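Local coordinates for protein tartrate dehydrogenase/decarboxylase (Pseudomonas putida, PDB 3FLK) that oxidises tartrate to oxaloglycolate with NAD, and also converts meso-tartrate to D-glycerate and D-malate to pyruvate, using magnesium or manganese, at residues A[42-47]-A[68-73]; A[173-178]-A[238-243]; A[229-234]-A[252-257]. The protein carries 1 engineered substitution. All blocks are in the same frame, centred on the assembly; numbering follows the deposited sequence.

Contact 1 (A[42-47]-A[68-73]); sequences DTFEWA and KQYDAI
Tyr70 reaches from the loop that leads into strand 72-77 to two side chains of 42-47, Asp42 and Phe44, at the border of the large mixed sheet of the isocitrate/isopropylmalate dehydrogenase fold. Its hydroxyl gives the one hydrogen bond between the segments, Tyr70 OH to Asp42 OD2 at 2.8 Å. The donor arrives on the anti side of the carboxylate and 32° out of its plane, and carboxylate and ring stand almost perpendicular. Asp42 OD2 and CG lie at the edge of the Tyr70 ring, near its plane, with Asp42 CB 3.7 Å from Tyr70 CE1. Phe44 takes a different approach: the two aromatics form an offset edge-to-face pair, the edge of Phe44 turned to the face of Tyr70, with centroids 5.5 Å apart and planes at 85°.

The backbones keep well apart, the nearest CA atoms being those of Asp42 and Tyr70 at 9.2 Å, so side chains do all the bridging. Asp42, Phe44 and Tyr70 all start out toward the other segment; in Tyr70, CG lies anti to the carbonyl carbon (chi1 -67°), which sends the ring out across the gap. In the sheet, strand 6-13 lies between 39-43 and 72-77. From it Arg7 makes a cation-pi contact with Tyr70 and a long, weak ion pair with Asp42 OD2, an arrangement that would probably favour the charged carboxylate. Strand 6-13 also bonds through its backbone to Asp42 and Phe44, while Gln66 of helix 63-67 packs on the Phe44 side chain. The tightest apolar approach is Phe44 CZ to Tyr70 CE2, 3.6 Å.

Contact 2 (A[173-178]-A[238-243]); sequences KYAFDL and FDVVVA
Ala175 is the small bump that lets helix 165-181 settle onto strand 240-243. Its methyl nestles against Val242, with Ala175 CB 3.7 Å from Val242 CB and equally near Val242 CG2. With CG1 of Val242 between the backbone N and the carbonyl carbon (chi1 64°), CG2 is left anti to the backbone N and faces the methyl, and together with CB it makes a shallow seat for it.

Two residues earlier in the strand, on the same face, Val240 splays its two methyls over different parts of the helix. CG1 turns toward Ala175, meeting the backbone rather than the side chain most closely: Val240 CG1 to Ala175 O is 3.7 Å, and to Ala175 CB 4.1 Å. CG2 faces the next turn, where Leu178 CD2 comes to 4.5 Å of Val240 CG2, a looser touch. The methyl of Ala175 therefore fits between Val240 and Val242, and Val240 in turn sits between Ala175 and Leu178.

The axes of 173-178 and 240-243 pass 8.8 Å apart, consistent with a residue as small as Ala175 at the nearest point. They run almost exactly antiparallel, at 177°, as suits an alpha/beta layer. The side-chain contacts are all apolar, and the contact is buried. Leu178 reaches Val131 and Val133 of strand 129-135, and Phe176 of the same helix touches Val187 of strand 186-191, so the helix runs along strand 240-243 and reaches both flanking strands.

Contact 3 (A[229-234]-A[252-257]); sequences ARFVLQ and SDLGPA. With NAI (1,4-dihydronicotinamide adenine dinucleotide), chain N; SO4 (sulfate ion), chain K.
The Phe231 ring meets helix 245-258 with its edge: Gly255 N lies near the ring plane, 3.9 Å from Phe231 CD2, and Gly255 CA is just as close to that carbon. Leu254 comes at the ring obliquely, its CD2 methyl 4.0 Å from Phe231 CB and a little farther from CD2 of the ring. With CG of Leu254 anti to its backbone N (chi1 180°), the isobutyl group extends toward helix 224-233. At Gly255 the ring edge meets backbone atoms, N and CA.

One residue before Phe231, Arg230 serves the cofactor site: Arg230 NH2 gives a weak hydrogen bond of 2.8 Å to O3B of the NADH adenosine ribose, which lies at the edge of the guanidinium. The same NADH is also hydrogen-bonded by Asp86 and Asp289 of the second subunit. Asp253, next to Leu254 in helix 245-258, is a metal ligand by similarity.

Phe130 of strand 129-135 and Phe238 also meet the Phe231 ring, and Leu251 of helix 245-258 packs on Phe231. Across the dimer interface, Val232 of the second subunit packs on Leu254 and Leu254 of that subunit on Val232, so helices 224-233 and 245-258 pair with each other and with their copies in the homodimer.

How the contacts relate
Contact 1 closes before the others open along the chain, and it lies on the opposite side of the chain's centre from both: its centre is about 29 Å from that of contact 2 and about 33 Å from that of contact 3. It shares the ten-stranded mixed sheet with contact 2, one at the outermost strand 39-43, the other at strand 240-243 toward the far edge. The segments of contacts 2 and 3 alternate along the chain: 173-178, 229-234, 238-243, 252-257. Their centres are about 17 Å apart and they touch where Phe238 CE2 packs 3.7 Å from Phe231 CD1, so the loop leading into strand 240-243 joins the sheet to the helix that packs at the dimer interface.

Contact 1 (A[42-47]-A[68-73])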
loop_
_atom_site.group_PDB
_atom_site.type_symbol
_atom_site.label_atom_id
_atom_site.label_comp_id
_atom_site.label_asym_id
_atom_site.label_seq_id
_atom_site.Cartn_x
_atom_site.Cartn_y
_atom_site.Cartn_z
ATOM N N ASP A 42 -11.899 17.502 29.599
ATOM C CA ASP A 42 -11.351 18.841 29.420
ATOM C C ASP A 42 -10.918 19.006 27.969
ATOM O O ASP A 42 -10.226 18.145 27.417
ATOM C CB ASP A 42 -10.166 19.086 30.361
ATOM C CG ASP A 42 -10.597 19.348 31.798
ATOM O OD1 ASP A 42 -11.629 20.021 32.011
ATOM O OD2 ASP A 42 -9.887 18.889 32.718
ATOM N N THR A 43 -11.334 20.111 27.356
ATOM C CA THR A 43 -11.065 20.362 25.944
ATOM C C THR A 43 -9.891 21.324 25.763
ATOM O O THR A 43 -9.815 22.361 26.424
ATOM C CB THR A 43 -12.322 20.890 25.216
ATOM O OG1 THR A 43 -13.422 20.008 25.466
ATOM C CG2 THR A 43 -12.089 20.973 23.709
ATOM N N PHE A 44 -8.979 20.957 24.866
ATOM C CA PHE A 44 -7.814 21.776 24.544
ATOM C C PHE A 44 -7.885 22.259 23.102
ATOM O O PHE A 44 -8.216 21.488 22.197
ATOM C CB PHE A 44 -6.521 20.993 24.785
ATOM C CG PHE A 44 -6.304 20.607 26.222
ATOM C CD1 PHE A 44 -5.674 21.481 27.102
ATOM C CD2 PHE A 44 -6.733 19.373 26.698
ATOM C CE1 PHE A 44 -5.469 21.130 28.431
ATOM C CE2 PHE A 44 -6.536 19.015 28.028
ATOM C CZ PHE A 44 -5.902 19.896 28.895
ATOM N N GLU A 45 -7.570 23.538 22.903
ATOM C CA GLU A 45 -7.680 24.185 21.596
ATOM C C GLU A 45 -6.404 24.062 20.767
ATOM O O GLU A 45 -6.408 24.339 19.566
ATOM C CB GLU A 45 -8.056 25.665 21.755
ATOM C CG GLU A 45 -9.316 25.922 22.585
ATOM C CD GLU A 45 -10.573 25.346 21.955
ATOM O OE1 GLU A 45 -10.930 25.767 20.834
ATOM O OE2 GLU A 45 -11.212 24.477 22.591
ATOM N N TRP A 46 -5.312 23.651 21.409
ATOM C CA TRP A 46 -4.046 23.477 20.700
ATOM C C TRP A 46 -3.951 22.138 19.964
ATOM O O TRP A 46 -4.947 21.416 19.856
ATOM C CB TRP A 46 -2.828 23.753 21.594
ATOM C CG TRP A 46 -2.944 23.339 23.033
ATOM C CD1 TRP A 46 -3.398 24.100 24.070
ATOM C CD2 TRP A 46 -2.544 22.087 23.600
ATOM N NE1 TRP A 46 -3.326 23.394 25.246
ATOM C CE2 TRP A 46 -2.803 22.155 24.987
ATOM C CE3 TRP A 46 -1.999 20.909 23.070
ATOM C CZ2 TRP A 46 -2.536 21.090 25.852
ATOM C CZ3 TRP A 46 -1.736 19.850 23.930
ATOM C CH2 TRP A 46 -2.006 19.949 25.308
ATOM N N ALA A 47 -2.757 21.816 19.463
ATOM C CA ALA A 47 -2.568 20.713 18.513
ATOM C C ALA A 47 -3.498 20.911 17.310
ATOM O O ALA A 47 -4.187 19.988 16.858
ATOM C CB ALA A 47 -2.781 19.349 19.184
ATOM N N LYS A 68 -0.018 14.765 31.008
ATOM C CA LYS A 68 0.313 13.698 31.960
ATOM C C LYS A 68 -0.620 13.673 33.175
ATOM O O LYS A 68 -0.676 12.678 33.902
ATOM C CB LYS A 68 1.778 13.783 32.402
ATOM C CG LYS A 68 2.735 13.018 31.494
ATOM C CD LYS A 68 4.050 12.689 32.197
ATOM C CE LYS A 68 5.083 13.797 32.037
ATOM N NZ LYS A 68 5.668 13.826 30.665
ATOM N N GLN A 69 -1.359 14.763 33.374
ATOM C CA GLN A 69 -2.351 14.858 34.447
ATOM C C GLN A 69 -3.663 14.158 34.074
ATOM O O GLN A 69 -4.593 14.091 34.884
ATOM C CB GLN A 69 -2.626 16.326 34.807
ATOM C CG GLN A 69 -1.384 17.221 34.934
ATOM C CD GLN A 69 -0.289 16.618 35.800
ATOM O OE1 GLN A 69 0.838 16.416 35.340
ATOM N NE2 GLN A 69 -0.616 16.317 37.055
ATOM N N TYR A 70 -3.726 13.632 32.851
ATOM C CA TYR A 70 -4.931 12.976 32.344
ATOM C C TYR A 70 -4.734 11.477 32.156
ATOM O O TYR A 70 -3.617 11.009 31.927
ATOM C CB TYR A 70 -5.393 13.639 31.040
ATOM C CG TYR A 70 -5.887 15.051 31.241
ATOM C CD1 TYR A 70 -7.242 15.312 31.434
ATOM C CD2 TYR A 70 -4.999 16.127 31.258
ATOM C CE1 TYR A 70 -7.702 16.607 31.632
ATOM C CE2 TYR A 70 -5.448 17.426 31.458
ATOM C CZ TYR A 70 -6.801 17.658 31.642
ATOM O OH TYR A 70 -7.254 18.939 31.837
ATOM N N ASP A 71 -5.832 10.735 32.260
ATOM C CA ASP A 71 -5.807 9.277 32.159
ATOM C C ASP A 71 -5.705 8.787 30.713
ATOM O O ASP A 71 -5.127 7.731 30.453
ATOM C CB ASP A 71 -7.029 8.678 32.858
ATOM C CG ASP A 71 -7.008 8.909 34.365
ATOM O OD1 ASP A 71 -6.174 8.284 35.055
ATOM O OD2 ASP A 71 -7.822 9.721 34.857
ATOM N N ALA A 72 -6.274 9.553 29.782
ATOM C CA ALA A 72 -6.145 9.259 28.352
ATOM C C ALA A 72 -6.446 10.472 27.476
ATOM O O ALA A 72 -7.029 11.457 27.937
ATOM C CB ALA A 72 -7.024 8.069 27.958
ATOM N N ILE A 73 -6.031 10.390 26.214
ATOM C CA ILE A 73 -6.239 11.467 25.248
ATOM C C ILE A 73 -7.246 11.026 24.186
ATOM O O ILE A 73 -7.085 9.976 23.555
ATOM C CB ILE A 73 -4.913 11.910 24.572
ATOM C CG1 ILE A 73 -3.852 12.256 25.627
ATOM C CG2 ILE A 73 -5.152 13.096 23.635
ATOM C CD1 ILE A 73 -2.432 12.329 25.085
#

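Contact 2 (A[173-178]-A[238-243])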
loop_
_atom_site.group_PDB
_atom_site.type_symbol
_atom_site.label_atom_id
_atom_site.label_comp_id
_atom_site.label_asym_id
_atom_site.label_seq_id
_atom_site.Cartn_x
_atom_site.Cartn_y
_atom_site.Cartn_z
ATOM N N LYS A 173 5.802 -9.021 19.824
ATOM C CA LYS A 173 5.300 -9.674 21.031
ATOM C C LYS A 173 3.825 -9.351 21.261
ATOM O O LYS A 173 3.025 -10.252 21.509
ATOM C CB LYS A 173 6.131 -9.296 22.257
ATOM C CG LYS A 173 5.724 -10.047 23.522
ATOM C CD LYS A 173 6.721 -9.846 24.646
ATOM C CE LYS A 173 6.344 -10.674 25.870
ATOM N NZ LYS A 173 5.100 -10.180 26.518
ATOM N N TYR A 174 3.470 -8.071 21.164
ATOM C CA TYR A 174 2.080 -7.661 21.337
ATOM C C TYR A 174 1.158 -8.396 20.363
ATOM O O TYR A 174 0.124 -8.934 20.769
ATOM C CB TYR A 174 1.917 -6.141 21.201
ATOM C CG TYR A 174 0.612 -5.640 21.784
ATOM C CD1 TYR A 174 0.543 -5.194 23.106
ATOM C CD2 TYR A 174 -0.561 -5.642 21.027
ATOM C CE1 TYR A 174 -0.662 -4.742 23.652
ATOM C CE2 TYR A 174 -1.768 -5.197 21.565
ATOM C CZ TYR A 174 -1.809 -4.749 22.875
ATOM O OH TYR A 174 -3.000 -4.302 23.408
ATOM N N ALA A 175 1.556 -8.438 19.092
ATOM C CA ALA A 175 0.757 -9.066 18.038
ATOM C C ALA A 175 0.571 -10.568 18.244
ATOM O O ALA A 175 -0.524 -11.092 18.036
ATOM C CB ALA A 175 1.365 -8.789 16.674
ATOM N N PHE A 176 1.640 -11.252 18.645
ATOM C CA PHE A 176 1.571 -12.686 18.929
ATOM C C PHE A 176 0.776 -12.990 20.199
ATOM O O PHE A 176 0.018 -13.959 20.231
ATOM C CB PHE A 176 2.972 -13.315 18.976
ATOM C CG PHE A 176 3.496 -13.715 17.624
ATOM C CD1 PHE A 176 3.263 -14.992 17.126
ATOM C CD2 PHE A 176 4.205 -12.812 16.843
ATOM C CE1 PHE A 176 3.732 -15.368 15.867
ATOM C CE2 PHE A 176 4.679 -13.175 15.582
ATOM C CZ PHE A 176 4.444 -14.457 15.095
ATOM N N ASP A 177 0.942 -12.158 21.228
ATOM C CA ASP A 177 0.130 -12.256 22.447
ATOM C C ASP A 177 -1.361 -12.095 22.134
ATOM O O ASP A 177 -2.195 -12.827 22.670
ATOM C CB ASP A 177 0.558 -11.211 23.483
ATOM C CG ASP A 177 1.826 -11.601 24.234
ATOM O OD1 ASP A 177 2.232 -12.780 24.181
ATOM O OD2 ASP A 177 2.420 -10.720 24.888
ATOM N N LEU A 178 -1.679 -11.138 21.260
ATOM C CA LEU A 178 -3.055 -10.878 20.835
ATOM C C LEU A 178 -3.635 -12.069 20.072
ATOM O O LEU A 178 -4.748 -12.513 20.361
ATOM C CB LEU A 178 -3.126 -9.598 19.987
ATOM C CG LEU A 178 -4.495 -9.015 19.607
ATOM C CD1 LEU A 178 -5.274 -8.552 20.827
ATOM C CD2 LEU A 178 -4.314 -7.858 18.632
ATOM N N PHE A 238 -7.212 -13.305 6.942
ATOM C CA PHE A 238 -6.511 -12.500 7.941
ATOM C C PHE A 238 -7.222 -12.435 9.285
ATOM O O PHE A 238 -8.454 -12.405 9.349
ATOM C CB PHE A 238 -6.228 -11.096 7.391
ATOM C CG PHE A 238 -5.506 -11.110 6.076
ATOM C CD1 PHE A 238 -4.154 -11.443 6.014
ATOM C CD2 PHE A 238 -6.182 -10.828 4.894
ATOM C CE1 PHE A 238 -3.485 -11.481 4.799
ATOM C CE2 PHE A 238 -5.521 -10.859 3.669
ATOM C CZ PHE A 238 -4.170 -11.187 3.623
ATOM N N ASP A 239 -6.428 -12.429 10.353
ATOM C CA ASP A 239 -6.938 -12.219 11.705
ATOM C C ASP A 239 -6.139 -11.146 12.436
ATOM O O ASP A 239 -6.691 -10.118 12.827
ATOM C CB ASP A 239 -6.943 -13.520 12.509
ATOM C CG ASP A 239 -7.777 -13.411 13.776
ATOM O OD1 ASP A 239 -9.005 -13.197 13.668
ATOM O OD2 ASP A 239 -7.207 -13.528 14.878
ATOM N N VAL A 240 -4.847 -11.398 12.641
ATOM C CA VAL A 240 -3.941 -10.389 13.192
ATOM C C VAL A 240 -2.888 -10.066 12.136
ATOM O O VAL A 240 -2.192 -10.963 11.654
ATOM C CB VAL A 240 -3.261 -10.858 14.506
ATOM C CG1 VAL A 240 -2.242 -9.832 14.998
ATOM C CG2 VAL A 240 -4.300 -11.123 15.588
ATOM N N VAL A 241 -2.801 -8.792 11.763
ATOM C CA VAL A 241 -1.808 -8.332 10.794
ATOM C C VAL A 241 -0.845 -7.369 11.484
ATOM O O VAL A 241 -1.247 -6.300 11.950
ATOM C CB VAL A 241 -2.461 -7.668 9.549
ATOM C CG1 VAL A 241 -1.404 -7.299 8.510
ATOM C CG2 VAL A 241 -3.505 -8.593 8.925
ATOM N N VAL A 242 0.422 -7.766 11.564
ATOM C CA VAL A 242 1.450 -6.949 12.201
ATOM C C VAL A 242 2.331 -6.292 11.133
ATOM O O VAL A 242 2.715 -6.930 10.148
ATOM C CB VAL A 242 2.274 -7.757 13.259
ATOM C CG1 VAL A 242 3.074 -8.896 12.615
ATOM C CG2 VAL A 242 3.175 -6.834 14.088
ATOM N N ALA A 243 2.624 -5.009 11.325
ATOM C CA ALA A 243 3.290 -4.212 10.297
ATOM C C ALA A 243 4.088 -3.052 10.880
ATOM O O ALA A 243 3.842 -2.618 12.008
ATOM C CB ALA A 243 2.260 -3.694 9.285
#

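Contact 3 (A[229-234]-A[252-257])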
loop_
_atom_site.group_PDB
_atom_site.type_symbol
_atom_site.label_atom_id
_atom_site.label_comp_id
_atom_site.label_asym_id
_atom_site.label_seq_id
_atom_site.Cartn_x
_atom_site.Cartn_y
_atom_site.Cartn_z
ATOM N N ALA A 229 -2.989 -6.714 -2.338
ATOM C CA ALA A 229 -3.792 -7.453 -3.311
ATOM C C ALA A 229 -4.730 -8.465 -2.639
ATOM O O ALA A 229 -5.888 -8.602 -3.034
ATOM C CB ALA A 229 -2.888 -8.152 -4.325
ATOM N N ARG A 230 -4.221 -9.149 -1.616
ATOM C CA ARG A 230 -4.990 -10.161 -0.888
ATOM C C ARG A 230 -6.073 -9.580 0.024
ATOM O O ARG A 230 -7.074 -10.243 0.295
ATOM C CB ARG A 230 -4.058 -11.091 -0.101
ATOM C CG ARG A 230 -3.298 -12.072 -0.988
ATOM C CD ARG A 230 -2.602 -13.157 -0.178
ATOM N NE ARG A 230 -1.975 -14.150 -1.053
ATOM C CZ ARG A 230 -0.664 -14.349 -1.159
ATOM N NH1 ARG A 230 0.189 -13.636 -0.431
ATOM N NH2 ARG A 230 -0.206 -15.273 -1.988
ATOM N N PHE A 231 -5.877 -8.347 0.493
ATOM C CA PHE A 231 -6.922 -7.619 1.223
ATOM C C PHE A 231 -8.179 -7.483 0.363
ATOM O O PHE A 231 -9.304 -7.545 0.865
ATOM C CB PHE A 231 -6.424 -6.229 1.645
ATOM C CG PHE A 231 -5.821 -6.178 3.029
ATOM C CD1 PHE A 231 -5.063 -7.238 3.528
ATOM C CD2 PHE A 231 -5.991 -5.049 3.826
ATOM C CE1 PHE A 231 -4.505 -7.182 4.800
ATOM C CE2 PHE A 231 -5.432 -4.981 5.104
ATOM C CZ PHE A 231 -4.691 -6.051 5.592
ATOM N N VAL A 232 -7.965 -7.306 -0.938
ATOM C CA VAL A 232 -9.041 -7.155 -1.909
ATOM C C VAL A 232 -9.597 -8.507 -2.366
ATOM O O VAL A 232 -10.813 -8.667 -2.494
ATOM C CB VAL A 232 -8.570 -6.318 -3.131
ATOM C CG1 VAL A 232 -9.602 -6.337 -4.258
ATOM C CG2 VAL A 232 -8.270 -4.882 -2.707
ATOM N N LEU A 233 -8.709 -9.471 -2.602
ATOM C CA LEU A 233 -9.104 -10.747 -3.215
ATOM C C LEU A 233 -9.480 -11.848 -2.223
ATOM O O LEU A 233 -10.372 -12.650 -2.503
ATOM C CB LEU A 233 -8.025 -11.244 -4.185
ATOM C CG LEU A 233 -7.818 -10.429 -5.467
ATOM C CD1 LEU A 233 -6.500 -10.792 -6.135
ATOM C CD2 LEU A 233 -8.982 -10.611 -6.435
ATOM N N GLN A 234 -8.801 -11.899 -1.080
ATOM C CA GLN A 234 -9.142 -12.881 -0.041
ATOM C C GLN A 234 -8.936 -12.369 1.394
ATOM O O GLN A 234 -8.048 -12.841 2.112
ATOM C CB GLN A 234 -8.433 -14.229 -0.276
ATOM C CG GLN A 234 -6.946 -14.146 -0.593
ATOM C CD GLN A 234 -6.257 -15.507 -0.577
ATOM O OE1 GLN A 234 -5.039 -15.589 -0.443
ATOM N NE2 GLN A 234 -7.038 -16.578 -0.717
ATOM N N SER A 252 -4.330 -0.004 7.078
ATOM C CA SER A 252 -5.457 0.464 7.894
ATOM C C SER A 252 -6.343 1.524 7.227
ATOM O O SER A 252 -7.339 1.953 7.811
ATOM C CB SER A 252 -4.972 0.947 9.266
ATOM O OG SER A 252 -4.104 2.061 9.147
ATOM N N ASP A 253 -5.973 1.966 6.024
ATOM C CA ASP A 253 -6.913 2.687 5.158
ATOM C C ASP A 253 -7.526 1.716 4.152
ATOM O O ASP A 253 -8.727 1.772 3.871
ATOM C CB ASP A 253 -6.243 3.858 4.427
ATOM C CG ASP A 253 -6.489 5.203 5.106
ATOM O OD1 ASP A 253 -6.668 5.241 6.342
ATOM O OD2 ASP A 253 -6.489 6.237 4.401
ATOM N N LEU A 254 -6.698 0.811 3.633
ATOM C CA LEU A 254 -7.132 -0.165 2.634
ATOM C C LEU A 254 -8.175 -1.149 3.169
ATOM O O LEU A 254 -9.200 -1.386 2.519
ATOM C CB LEU A 254 -5.926 -0.926 2.070
ATOM C CG LEU A 254 -6.195 -1.995 1.006
ATOM C CD1 LEU A 254 -6.830 -1.396 -0.238
ATOM C CD2 LEU A 254 -4.909 -2.712 0.645
ATOM N N GLY A 255 -7.900 -1.722 4.339
ATOM C CA GLY A 255 -8.811 -2.660 5.001
ATOM C C GLY A 255 -10.240 -2.149 5.147
ATOM O O GLY A 255 -11.172 -2.771 4.634
ATOM N N PRO A 256 -10.427 -1.031 5.874
ATOM C CA PRO A 256 -11.739 -0.382 5.995
ATOM C C PRO A 256 -12.382 -0.033 4.655
ATOM O O PRO A 256 -13.602 -0.134 4.526
ATOM C CB PRO A 256 -11.426 0.889 6.785
ATOM C CG PRO A 256 -10.240 0.525 7.584
ATOM C CD PRO A 256 -9.412 -0.339 6.685
ATOM N N ALA A 257 -11.574 0.367 3.670
ATOM C CA ALA A 257 -12.086 0.652 2.325
ATOM C C ALA A 257 -12.734 -0.581 1.693
ATOM O O ALA A 257 -13.786 -0.475 1.061
ATOM C CB ALA A 257 -10.985 1.193 1.428
HETATM P PA NAI N . 4.211 -13.558 -6.477
HETATM O O1A NAI N . 3.829 -12.534 -7.476
HETATM O O2A NAI N . 5.224 -14.484 -7.028
HETATM O O5B NAI N . 2.918 -14.399 -6.028
HETATM C C5B NAI N . 1.903 -13.846 -5.221
HETATM C C4B NAI N . 0.611 -14.652 -5.353
HETATM O O4B NAI N . 0.032 -14.463 -6.631
HETATM C C3B NAI N . 0.850 -16.145 -5.189
HETATM O O3B NAI N . -0.197 -16.681 -4.414
HETATM C C2B NAI N . 0.814 -16.687 -6.603
HETATM O O2B NAI N . 0.302 -17.999 -6.675
HETATM C C1B NAI N . -0.053 -15.683 -7.348
HETATM N N9A NAI N . 0.436 -15.501 -8.723
HETATM C C8A NAI N . 1.560 -14.819 -9.116
HETATM N N7A NAI N . 1.653 -14.882 -10.462
HETATM C C5A NAI N . 0.608 -15.587 -10.934
HETATM C C6A NAI N . 0.228 -15.945 -12.222
HETATM N N6A NAI N . 0.928 -15.525 -13.273
HETATM N N1A NAI N . -0.923 -16.688 -12.403
HETATM C C2A NAI N . -1.685 -17.076 -11.317
HETATM N N3A NAI N . -1.297 -16.718 -10.039
HETATM C C4A NAI N . -0.170 -15.983 -9.852
HETATM O O3 NAI N . 4.739 -12.755 -5.187
HETATM P PN NAI N . 5.313 -13.379 -3.821
HETATM O O1N NAI N . 4.655 -14.677 -3.548
HETATM O O2N NAI N . 5.235 -12.293 -2.823
HETATM O O5D NAI N . 6.870 -13.606 -4.158
HETATM C C5D NAI N . 7.382 -14.858 -4.566
HETATM C C4D NAI N . 8.823 -14.687 -5.040
HETATM O O4D NAI N . 8.869 -13.883 -6.206
HETATM C C3D NAI N . 9.698 -13.999 -4.005
HETATM O O3D NAI N . 10.947 -14.650 -3.985
HETATM C C2D NAI N . 9.850 -12.581 -4.527
HETATM O O2D NAI N . 11.069 -12.004 -4.124
HETATM C C1D NAI N . 9.758 -12.791 -6.032
HETATM N N1N NAI N . 9.264 -11.635 -6.813
HETATM C C2N NAI N . 9.931 -11.303 -7.962
HETATM C C3N NAI N . 9.504 -10.236 -8.750
HETATM C C7N NAI N . 10.113 -10.034 -10.107
HETATM O O7N NAI N . 10.867 -11.078 -10.679
HETATM N N7N NAI N . 9.929 -8.877 -10.749
HETATM C C4N NAI N . 8.378 -9.508 -8.362
HETATM C C5N NAI N . 7.698 -9.855 -7.192
HETATM C C6N NAI N . 8.149 -10.928 -6.424
HETATM S S SO4 K . -4.330 -19.850 -0.445
HETATM O O1 SO4 K . -5.435 -20.082 -1.370
HETATM O O2 SO4 K . -3.151 -19.421 -1.193
HETATM O O3 SO4 K . -4.697 -18.811 0.514
HETATM O O4 SO4 K . -4.028 -21.085 0.272
#